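PDB 6LKI: sensor protein kinase HptS, which probably autophosphorylates on a histidine and passes the phosphate to a response regulator, in a two-component system thought to respond to external hexose phosphate. Local coordinates for residues Asn29-Gln32 and Glu33-Leu36; Thr43-Lys46 and Arg47-Lys51; Glu76-Thr80 and Lys81-Leu85; Leu110-Ile113 and Lys114-Arg118. All coordinates share one frame; numbering follows the deposited sequence.

Contact 1. Residues Asn29-Gln32 and Glu33-Leu36; sequences NSFQ and ELDL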
loop_
_atom_site.group_PDB
_atom_site.type_symbol
_atom_site.label_atom_id
_atom_site.label_comp_id
_atom_site.label_asym_id
_atom_site.label_seq_id
_atom_site.Cartn_x
_atom_site.Cartn_y
_atom_site.Cartn_z
ATOM N N ASN B 29 -8.935 -21.291 -14.131
ATOM C CA ASN B 29 -9.510 -21.068 -15.452
ATOM C C ASN B 29 -10.799 -20.263 -15.366
ATOM O O ASN B 29 -11.072 -19.425 -16.232
ATOM C CB ASN B 29 -9.758 -22.405 -16.150
ATOM C CG ASN B 29 -8.473 -23.116 -16.525
ATOM O OD1 ASN B 29 -8.294 -24.297 -16.229
ATOM N ND2 ASN B 29 -7.570 -22.399 -17.185
ATOM N N SER B 30 -11.602 -20.501 -14.327
ATOM C CA SER B 30 -12.860 -19.776 -14.188
ATOM C C SER B 30 -12.618 -18.302 -13.887
ATOM O O SER B 30 -13.341 -17.433 -14.390
ATOM C CB SER B 30 -13.719 -20.415 -13.096
ATOM O OG SER B 30 -13.098 -20.304 -11.828
ATOM N N PHE B 31 -11.603 -18.001 -13.075
ATOM C CA PHE B 31 -11.315 -16.610 -12.734
ATOM C C PHE B 31 -10.872 -15.819 -13.959
ATOM O O PHE B 31 -11.219 -14.640 -14.099
ATOM C CB PHE B 31 -10.250 -16.548 -11.640
ATOM C CG PHE B 31 -10.760 -16.919 -10.277
ATOM C CD1 PHE B 31 -12.118 -16.915 -10.005
ATOM C CD2 PHE B 31 -9.880 -17.271 -9.267
ATOM C CE1 PHE B 31 -12.590 -17.255 -8.750
ATOM C CE2 PHE B 31 -10.346 -17.612 -8.010
ATOM C CZ PHE B 31 -11.702 -17.604 -7.753
ATOM N N GLN B 32 -10.113 -16.448 -14.859
ATOM C CA GLN B 32 -9.682 -15.772 -16.078
ATOM C C GLN B 32 -10.845 -15.411 -16.991
ATOM O O GLN B 32 -10.660 -14.609 -17.914
ATOM C CB GLN B 32 -8.676 -16.646 -16.831
ATOM C CG GLN B 32 -7.419 -16.959 -16.037
ATOM C CD GLN B 32 -6.417 -17.779 -16.824
ATOM O OE1 GLN B 32 -5.987 -17.383 -17.907
ATOM N NE2 GLN B 32 -6.040 -18.930 -16.281
ATOM N N GLU B 33 -12.028 -15.977 -16.761
ATOM C CA GLU B 33 -13.226 -15.650 -17.520
ATOM C C GLU B 33 -14.090 -14.595 -16.843
ATOM O O GLU B 33 -15.088 -14.163 -17.429
ATOM C CB GLU B 33 -14.060 -16.915 -17.755
ATOM C CG GLU B 33 -13.419 -17.927 -18.689
ATOM C CD GLU B 33 -13.285 -17.404 -20.105
ATOM O OE1 GLU B 33 -12.177 -17.497 -20.675
ATOM O OE2 GLU B 33 -14.289 -16.897 -20.648
ATOM N N LEU B 34 -13.735 -14.169 -15.635
ATOM C CA LEU B 34 -14.572 -13.280 -14.839
ATOM C C LEU B 34 -14.010 -11.864 -14.884
ATOM O O LEU B 34 -12.862 -11.633 -14.491
ATOM C CB LEU B 34 -14.672 -13.778 -13.398
ATOM C CG LEU B 34 -15.409 -15.108 -13.223
ATOM C CD1 LEU B 34 -15.335 -15.591 -11.782
ATOM C CD2 LEU B 34 -16.855 -14.981 -13.675
ATOM N N ASP B 35 -14.826 -10.924 -15.359
ATOM C CA ASP B 35 -14.473 -9.510 -15.423
ATOM C C ASP B 35 -15.046 -8.828 -14.184
ATOM O O ASP B 35 -16.262 -8.635 -14.080
ATOM C CB ASP B 35 -15.014 -8.886 -16.710
ATOM C CG ASP B 35 -14.640 -7.417 -16.867
ATOM O OD1 ASP B 35 -14.088 -6.813 -15.924
ATOM O OD2 ASP B 35 -14.908 -6.861 -17.953
ATOM N N LEU B 36 -14.170 -8.449 -13.255
ATOM C CA LEU B 36 -14.610 -7.885 -11.984
ATOM C C LEU B 36 -15.050 -6.430 -12.089
ATOM O O LEU B 36 -15.370 -5.823 -11.061
ATOM C CB LEU B 36 -13.505 -8.031 -10.934
ATOM C CG LEU B 36 -13.153 -9.480 -10.582
ATOM C CD1 LEU B 36 -12.332 -9.554 -9.304
ATOM C CD2 LEU B 36 -14.412 -10.333 -10.464
#

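Contact 2. Residues Thr43-Lys46 and Arg47-Lys51; sequences TATK and RELLK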
loop_
_atom_site.group_PDB
_atom_site.type_symbol
_atom_site.label_atom_id
_atom_site.label_comp_id
_atom_site.label_asym_id
_atom_site.label_seq_id
_atom_site.Cartn_x
_atom_site.Cartn_y
_atom_site.Cartn_z
ATOM N N THR B 43 -20.607 -10.796 -8.511
ATOM C CA THR B 43 -21.503 -11.650 -7.738
ATOM C C THR B 43 -21.072 -13.110 -7.815
ATOM O O THR B 43 -21.082 -13.822 -6.804
ATOM C CB THR B 43 -22.941 -11.488 -8.236
ATOM O OG1 THR B 43 -23.363 -10.132 -8.048
ATOM C CG2 THR B 43 -23.880 -12.418 -7.478
ATOM N N ALA B 44 -20.682 -13.571 -9.006
ATOM C CA ALA B 44 -20.235 -14.952 -9.148
ATOM C C ALA B 44 -18.978 -15.212 -8.326
ATOM O O ALA B 44 -18.821 -16.290 -7.743
ATOM C CB ALA B 44 -19.991 -15.280 -10.622
ATOM N N THR B 45 -18.075 -14.230 -8.263
ATOM C CA THR B 45 -16.852 -14.402 -7.486
ATOM C C THR B 45 -17.141 -14.382 -5.990
ATOM O O THR B 45 -16.586 -15.190 -5.236
ATOM C CB THR B 45 -15.840 -13.316 -7.853
ATOM O OG1 THR B 45 -15.597 -13.347 -9.265
ATOM C CG2 THR B 45 -14.528 -13.539 -7.117
ATOM N N LYS B 46 -18.005 -13.467 -5.542
ATOM C CA LYS B 46 -18.389 -13.439 -4.134
ATOM C C LYS B 46 -19.062 -14.743 -3.720
ATOM O O LYS B 46 -18.830 -15.246 -2.615
ATOM C CB LYS B 46 -19.312 -12.251 -3.864
ATOM C CG LYS B 46 -18.618 -10.898 -3.869
ATOM C CD LYS B 46 -19.620 -9.769 -3.653
ATOM C CE LYS B 46 -18.929 -8.415 -3.596
ATOM N NZ LYS B 46 -19.907 -7.298 -3.455
ATOM N N ARG B 47 -19.901 -15.304 -4.595
ATOM C CA ARG B 47 -20.549 -16.575 -4.286
ATOM C C ARG B 47 -19.524 -17.677 -4.055
ATOM O O ARG B 47 -19.660 -18.475 -3.119
ATOM C CB ARG B 47 -21.507 -16.964 -5.413
ATOM C CG ARG B 47 -22.809 -16.175 -5.434
ATOM C CD ARG B 47 -23.585 -16.444 -6.713
ATOM N NE ARG B 47 -24.868 -15.745 -6.742
ATOM C CZ ARG B 47 -25.667 -15.701 -7.804
ATOM N NH1 ARG B 47 -25.316 -16.317 -8.925
ATOM N NH2 ARG B 47 -26.816 -15.040 -7.746
ATOM N N GLU B 48 -18.488 -17.738 -4.897
ATOM C CA GLU B 48 -17.473 -18.774 -4.744
ATOM C C GLU B 48 -16.645 -18.561 -3.483
ATOM O O GLU B 48 -16.327 -19.523 -2.773
ATOM C CB GLU B 48 -16.571 -18.808 -5.979
ATOM C CG GLU B 48 -17.295 -19.195 -7.256
ATOM C CD GLU B 48 -17.990 -20.536 -7.141
ATOM O OE1 GLU B 48 -17.311 -21.530 -6.807
ATOM O OE2 GLU B 48 -19.217 -20.595 -7.374
ATOM N N LEU B 49 -16.289 -17.308 -3.186
ATOM C CA LEU B 49 -15.474 -17.030 -2.007
ATOM C C LEU B 49 -16.251 -17.287 -0.720
ATOM O O LEU B 49 -15.718 -17.878 0.226
ATOM C CB LEU B 49 -14.962 -15.589 -2.049
ATOM C CG LEU B 49 -13.894 -15.271 -3.100
ATOM C CD1 LEU B 49 -13.597 -13.779 -3.132
ATOM C CD2 LEU B 49 -12.620 -16.064 -2.841
ATOM N N LEU B 50 -17.512 -16.852 -0.662
ATOM C CA LEU B 50 -18.320 -17.117 0.523
ATOM C C LEU B 50 -18.617 -18.604 0.678
ATOM O O LEU B 50 -18.725 -19.099 1.806
ATOM C CB LEU B 50 -19.616 -16.309 0.465
ATOM C CG LEU B 50 -19.428 -14.813 0.722
ATOM C CD1 LEU B 50 -20.678 -14.032 0.347
ATOM C CD2 LEU B 50 -19.056 -14.567 2.176
ATOM N N LYS B 51 -18.749 -19.331 -0.434
ATOM C CA LYS B 51 -18.909 -20.778 -0.347
ATOM C C LYS B 51 -17.673 -21.426 0.264
ATOM O O LYS B 51 -17.784 -22.325 1.105
ATOM C CB LYS B 51 -19.194 -21.358 -1.732
ATOM C CG LYS B 51 -19.476 -22.852 -1.742
ATOM C CD LYS B 51 -19.938 -23.312 -3.116
ATOM C CE LYS B 51 -21.156 -22.526 -3.577
ATOM N NZ LYS B 51 -21.556 -22.875 -4.968
HETATM O O HOH W 1 -20.445 -18.360 -8.630
#

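Contact 3. Residues Glu76-Thr80 and Lys81-Leu85; sequences EHLNT and KNMYL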
loop_
_atom_site.group_PDB
_atom_site.type_symbol
_atom_site.label_atom_id
_atom_site.label_comp_id
_atom_site.label_asym_id
_atom_site.label_seq_id
_atom_site.Cartn_x
_atom_site.Cartn_y
_atom_site.Cartn_z
ATOM N N GLU B 76 -17.799 -5.706 9.162
ATOM C CA GLU B 76 -17.654 -4.873 10.350
ATOM C C GLU B 76 -16.316 -4.151 10.405
ATOM O O GLU B 76 -16.055 -3.445 11.386
ATOM C CB GLU B 76 -17.836 -5.716 11.615
ATOM C CG GLU B 76 -19.281 -6.035 11.942
ATOM C CD GLU B 76 -19.441 -6.698 13.294
ATOM O OE1 GLU B 76 -19.914 -7.852 13.341
ATOM O OE2 GLU B 76 -19.091 -6.065 14.311
ATOM N N HIS B 77 -15.471 -4.317 9.384
ATOM C CA HIS B 77 -14.180 -3.632 9.298
ATOM C C HIS B 77 -13.309 -3.926 10.517
ATOM O O HIS B 77 -12.690 -3.029 11.094
ATOM C CB HIS B 77 -14.364 -2.125 9.107
ATOM C CG HIS B 77 -15.226 -1.768 7.937
ATOM N ND1 HIS B 77 -16.397 -1.054 8.066
ATOM C CD2 HIS B 77 -15.092 -2.036 6.617
ATOM C CE1 HIS B 77 -16.946 -0.893 6.875
ATOM N NE2 HIS B 77 -16.173 -1.480 5.978
ATOM N N LEU B 78 -13.271 -5.194 10.920
ATOM C CA LEU B 78 -12.336 -5.618 11.951
ATOM C C LEU B 78 -10.907 -5.448 11.453
ATOM O O LEU B 78 -10.612 -5.629 10.268
ATOM C CB LEU B 78 -12.589 -7.075 12.340
ATOM C CG LEU B 78 -14.008 -7.455 12.764
ATOM C CD1 LEU B 78 -14.158 -8.968 12.822
ATOM C CD2 LEU B 78 -14.359 -6.822 14.103
ATOM N N ASN B 79 -10.011 -5.089 12.368
ATOM C CA ASN B 79 -8.625 -4.844 11.997
ATOM C C ASN B 79 -7.936 -6.159 11.653
ATOM O O ASN B 79 -7.770 -7.025 12.518
ATOM C CB ASN B 79 -7.889 -4.130 13.127
ATOM C CG ASN B 79 -6.459 -3.785 12.762
ATOM O OD1 ASN B 79 -6.097 -3.746 11.585
ATOM N ND2 ASN B 79 -5.637 -3.530 13.773
ATOM N N THR B 80 -7.530 -6.304 10.388
ATOM C CA THR B 80 -6.875 -7.532 9.949
ATOM C C THR B 80 -5.506 -7.723 10.586
ATOM O O THR B 80 -4.968 -8.834 10.542
ATOM C CB THR B 80 -6.737 -7.544 8.425
ATOM O OG1 THR B 80 -6.048 -6.363 7.999
ATOM C CG2 THR B 80 -8.107 -7.594 7.765
ATOM N N LYS B 81 -4.930 -6.672 11.175
ATOM C CA LYS B 81 -3.636 -6.814 11.833
ATOM C C LYS B 81 -3.733 -7.686 13.077
ATOM O O LYS B 81 -2.736 -8.293 13.486
ATOM C CB LYS B 81 -3.072 -5.439 12.189
ATOM C CG LYS B 81 -2.930 -4.498 11.003
ATOM C CD LYS B 81 -2.270 -5.191 9.820
ATOM C CE LYS B 81 -2.488 -4.410 8.533
ATOM N NZ LYS B 81 -3.927 -4.087 8.319
ATOM N N ASN B 82 -4.912 -7.766 13.686
ATOM C CA ASN B 82 -5.150 -8.641 14.824
ATOM C C ASN B 82 -5.572 -10.042 14.405
ATOM O O ASN B 82 -5.996 -10.832 15.256
ATOM C CB ASN B 82 -6.208 -8.033 15.747
ATOM C CG ASN B 82 -5.782 -6.697 16.319
ATOM O OD1 ASN B 82 -4.593 -6.379 16.363
ATOM N ND2 ASN B 82 -6.753 -5.905 16.760
ATOM N N MET B 83 -5.473 -10.365 13.119
ATOM C CA MET B 83 -5.790 -11.685 12.600
ATOM C C MET B 83 -4.525 -12.363 12.092
ATOM O O MET B 83 -3.459 -11.750 11.979
ATOM C CB MET B 83 -6.828 -11.598 11.474
ATOM C CG MET B 83 -8.122 -10.908 11.859
ATOM S SD MET B 83 -9.230 -10.756 10.448
ATOM C CE MET B 83 -10.561 -9.796 11.164
ATOM N N TYR B 84 -4.660 -13.646 11.781
ATOM C CA TYR B 84 -3.564 -14.449 11.257
ATOM C C TYR B 84 -3.665 -14.491 9.737
ATOM O O TYR B 84 -4.642 -15.016 9.193
ATOM C CB TYR B 84 -3.601 -15.862 11.837
ATOM C CG TYR B 84 -2.590 -16.808 11.231
ATOM C CD1 TYR B 84 -1.227 -16.549 11.321
ATOM C CD2 TYR B 84 -2.994 -17.963 10.576
ATOM C CE1 TYR B 84 -0.297 -17.412 10.771
ATOM C CE2 TYR B 84 -2.071 -18.833 10.023
ATOM C CZ TYR B 84 -0.725 -18.551 10.125
ATOM O OH TYR B 84 0.198 -19.412 9.577
ATOM N N LEU B 85 -2.664 -13.933 9.059
ATOM C CA LEU B 85 -2.599 -14.019 7.605
ATOM C C LEU B 85 -2.322 -15.464 7.213
ATOM O O LEU B 85 -1.227 -15.984 7.453
ATOM C CB LEU B 85 -1.528 -13.083 7.056
ATOM C CG LEU B 85 -1.354 -13.111 5.536
ATOM C CD1 LEU B 85 -2.682 -12.844 4.842
ATOM C CD2 LEU B 85 -0.303 -12.104 5.092
HETATM O O HOH W 2 -2.618 -10.214 9.749
#

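Contact 4. Residues Leu110-Ile113 and Lys114-Arg118; sequences LSEI and KKDNR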
loop_
_atom_site.group_PDB
_atom_site.type_symbol
_atom_site.label_atom_id
_atom_site.label_comp_id
_atom_site.label_asym_id
_atom_site.label_seq_id
_atom_site.Cartn_x
_atom_site.Cartn_y
_atom_site.Cartn_z
ATOM N N LEU B 110 -10.255 -23.356 19.044
ATOM C CA LEU B 110 -9.452 -22.478 19.891
ATOM C C LEU B 110 -10.329 -21.610 20.786
ATOM O O LEU B 110 -9.962 -21.314 21.929
ATOM C CB LEU B 110 -8.542 -21.603 19.030
ATOM C CG LEU B 110 -7.455 -22.329 18.236
ATOM C CD1 LEU B 110 -6.636 -21.337 17.428
ATOM C CD2 LEU B 110 -6.564 -23.150 19.154
ATOM N N SER B 111 -11.487 -21.184 20.278
ATOM C CA SER B 111 -12.395 -20.386 21.096
ATOM C C SER B 111 -13.041 -21.222 22.192
ATOM O O SER B 111 -13.354 -20.698 23.267
ATOM C CB SER B 111 -13.467 -19.741 20.217
ATOM O OG SER B 111 -14.667 -20.494 20.240
ATOM N N GLU B 112 -13.246 -22.517 21.944
ATOM C CA GLU B 112 -13.857 -23.386 22.944
ATOM C C GLU B 112 -12.874 -23.730 24.056
ATOM O O GLU B 112 -13.207 -23.625 25.243
ATOM C CB GLU B 112 -14.383 -24.661 22.280
ATOM C CG GLU B 112 -14.488 -25.853 23.218
ATOM C CD GLU B 112 -14.673 -27.164 22.480
ATOM O OE1 GLU B 112 -15.835 -27.576 22.280
ATOM O OE2 GLU B 112 -13.656 -27.784 22.101
ATOM N N ILE B 113 -11.656 -24.143 23.693
ATOM C CA ILE B 113 -10.667 -24.498 24.706
ATOM C C ILE B 113 -10.260 -23.274 25.518
ATOM O O ILE B 113 -9.834 -23.400 26.672
ATOM C CB ILE B 113 -9.447 -25.178 24.055
ATOM C CG1 ILE B 113 -8.713 -24.204 23.132
ATOM C CG2 ILE B 113 -9.877 -26.420 23.291
ATOM C CD1 ILE B 113 -7.407 -24.746 22.589
ATOM N N LYS B 114 -10.384 -22.077 24.939
ATOM C CA LYS B 114 -10.122 -20.860 25.702
ATOM C C LYS B 114 -11.232 -20.599 26.710
ATOM O O LYS B 114 -10.969 -20.161 27.836
ATOM C CB LYS B 114 -9.958 -19.674 24.752
ATOM C CG LYS B 114 -10.013 -18.313 25.429
ATOM C CD LYS B 114 -9.967 -17.188 24.406
ATOM C CE LYS B 114 -10.240 -15.840 25.052
ATOM N NZ LYS B 114 -10.174 -14.730 24.062
ATOM N N LYS B 115 -12.481 -20.872 26.328
ATOM C CA LYS B 115 -13.604 -20.661 27.234
ATOM C C LYS B 115 -13.708 -21.781 28.264
ATOM O O LYS B 115 -13.777 -21.521 29.470
ATOM C CB LYS B 115 -14.905 -20.547 26.436
ATOM C CG LYS B 115 -16.160 -20.734 27.275
ATOM C CD LYS B 115 -17.411 -20.352 26.503
ATOM C CE LYS B 115 -18.571 -20.079 27.446
ATOM N NZ LYS B 115 -19.709 -21.011 27.221
ATOM N N ASP B 116 -13.715 -23.035 27.804
ATOM C CA ASP B 116 -13.956 -24.155 28.706
ATOM C C ASP B 116 -12.720 -24.508 29.528
ATOM O O ASP B 116 -12.822 -24.721 30.741
ATOM C CB ASP B 116 -14.426 -25.376 27.913
ATOM C CG ASP B 116 -15.827 -25.208 27.361
ATOM O OD1 ASP B 116 -16.531 -24.273 27.795
ATOM O OD2 ASP B 116 -16.225 -26.012 26.491
ATOM N N ASN B 117 -11.552 -24.577 28.892
ATOM C CA ASN B 117 -10.346 -25.073 29.540
ATOM C C ASN B 117 -9.332 -23.983 29.857
ATOM O O ASN B 117 -8.270 -24.293 30.411
ATOM C CB ASN B 117 -9.687 -26.145 28.664
ATOM C CG ASN B 117 -10.591 -27.338 28.423
ATOM O OD1 ASN B 117 -10.558 -27.953 27.357
ATOM N ND2 ASN B 117 -11.406 -27.672 29.417
ATOM N N ARG B 118 -9.624 -22.724 29.523
ATOM C CA ARG B 118 -8.695 -21.610 29.741
ATOM C C ARG B 118 -7.350 -21.861 29.063
ATOM O O ARG B 118 -6.310 -21.371 29.509
ATOM C CB ARG B 118 -8.507 -21.325 31.233
ATOM C CG ARG B 118 -9.741 -20.757 31.913
ATOM C CD ARG B 118 -10.002 -19.322 31.473
ATOM N NE ARG B 118 -11.260 -18.804 32.004
ATOM C CZ ARG B 118 -12.187 -18.196 31.271
ATOM N NH1 ARG B 118 -12.001 -18.029 29.967
ATOM N NH2 ARG B 118 -13.302 -17.755 31.838
#

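Contact 1. Residues Asn29-Gln32 and Glu33-Leu36
F31 and L34 are the two ends of a type I beta turn through which the long helix 2-31 gives way to the loop leading to helix 39-55, an instance of a helix finishing in a turn with i to i+3 bonds. Two backbone bonds supply the polar part. The amide of E33 (N) reaches S30 O at 3.1 Å, and L34 N reaches F31 O at 3.0 Å, the latter the straighter at 163°. Packing against carbonyl oxygens comes next. E33 sets CG beside its backbone N (chi1 -68°), which puts this carbon 3.7 Å from N29 O; L34 CG sits 3.3 Å from S30 O. The S30 hydroxyl turns to H27 O instead. Outside the turn, the buried F31 ring stacks on F93, and the L34 backbone bonds to K94, which ties the turn to the connection between strands 84-92 and 97-106. The apolar element is a single oblique meeting: L34 CD1 comes up at the edge of the F31 ring, in its plane, 3.9 Å from CD1 of F31.

Contact 2. Residues Thr43-Lys46 and Arg47-Lys51
R47 N donates to T43 O at 2.9 Å, and the same i to i+4 bonding runs on through E48 to A44, L49 to T45 and L50 to K46, the last the straightest at 169°. On the outer surface the R47 chain runs extended from CG to NE, back alongside T43. The T43 methyl, CG2, lies over one face of the guanidinium, offset toward its rim, and is 3.5 Å from R47 NE. The T43 hydroxyl bonds to H39 O. E48 behaves differently: with CG beside its backbone N (chi1 -64°), CG lies 3.3 Å from A44 O, and the bend at chi2 turns the carboxylate back toward the preceding turn. There one water donates to both A44 O and E48 OE2, at 2.8 Å from each, so this carbonyl serves the helix bond and the water together. E48 OE1 takes a bond from H27 NE2, linking the helix to helix 2-31. Facing inward, T45 and L49 lie side by side, T45 CG2 being 4.1 Å from L49 CD1; T45 rests on L64 and L49 on Y62, both of strand 59-66. The pattern is that of an amphipathic alpha helix packed on an antiparallel sheet, consistent with the PAS-like sensor domains of histidine kinases.

Contact 3. Residues Glu76-Thr80 and Lys81-Leu85
M83 reaches back to L78 with an extended chain, its methyl CE meeting L78 CB at 3.6 Å as the two side chains cross at about a right angle. On the way, SD passes the T80 backbone. K81 has the opposite shape. Bent at chi2 and again at chi4 (-51°), it curls round until NZ donates to T80 OG1 at 3.1 Å. T80 offers that oxygen from the crowded position between its own N and carbonyl carbon. N79 turns its amide forward, and OD1 accepts K81 N at 3.2 Å in an Asx turn, with the donor well above the carboxamide plane. The aliphatic K81 CG lies beside the same oxygen, at 3.3 Å. This Asx turn opens a short 3-10 segment leading into strand 84-92, an outer strand, within this chain, of the first antiparallel sheet. Its i to i+3 bonds join N82 N to N79 O and M83 N to T80 O, the latter 3.0 Å long. T80 and M83 pack on Y103 of strand 97-106, while K81 touches a polar side chain of another protein chain. A water donates to both T80 O and M83 O, at 2.8 Å from each.

Contact 4. Residues Leu110-Ile113 and Lys114-Arg118
The C-terminal turns of helix 108-116, the short helix that leads from the first antiparallel sheet into the second, join L110-I113 to K114-R118 and give a worked example of a helix end: R118, with positive phi, is the first residue to leave the helical conformation. The i to i+4 bonds change in quality along these turns. K114 N bonds to L110 O at 3.1 Å and K115 N to S111 O at 3.2 Å. D116 N to E112 O is short and almost straight (2.7 Å, 175°). The following bond, N117 N to I113 O, is 3.0 Å long but weak because it is bent, at 133°, as the helix runs out. Among the side chains, E112 sends CG away from its own N (chi1 155°) and toward the next turn, where it comes to 3.7 Å from D116 OD2. The two carboxylates, their planes nearly parallel, hold like charges close together, with E112 OE1 4.5 Å from D116 OD2; this proximity may raise the proton affinity of one or both. The inner face is apolar: I113 and L110 pack on I167 of strand 163-169, and I113 also meets H5 of helix 2-31. K114 is extended, and its NZ donates to N134 O. The R118 side chain lies across the carbonyls at the C-terminal end, beside the axis, one guanidinium face passing above K115 O, and its NH1 makes a weak bond of 3.2 Å to K114 O.

All four contacts are local and lie in series, so none nests within or crosses another. From the N terminus, contact 1 ends the long helix 2-31 and turns the chain toward helix 39-55, which holds contact 2. These two touch directly, L34 CD1 and L36 CD2 both packing on T45 OG1, so they form one corner over the first sheet. Contact 3 closes the loop between strands 69-72 and 84-92 of that sheet. Contact 4 then carries the chain into the second sheet, on the opposite side of the chain's centre from contact 1, about 41 Å away between centres. Helix 2-31 links the two ends: its last residues are in contact 1, and H5 near its start packs on contact 4.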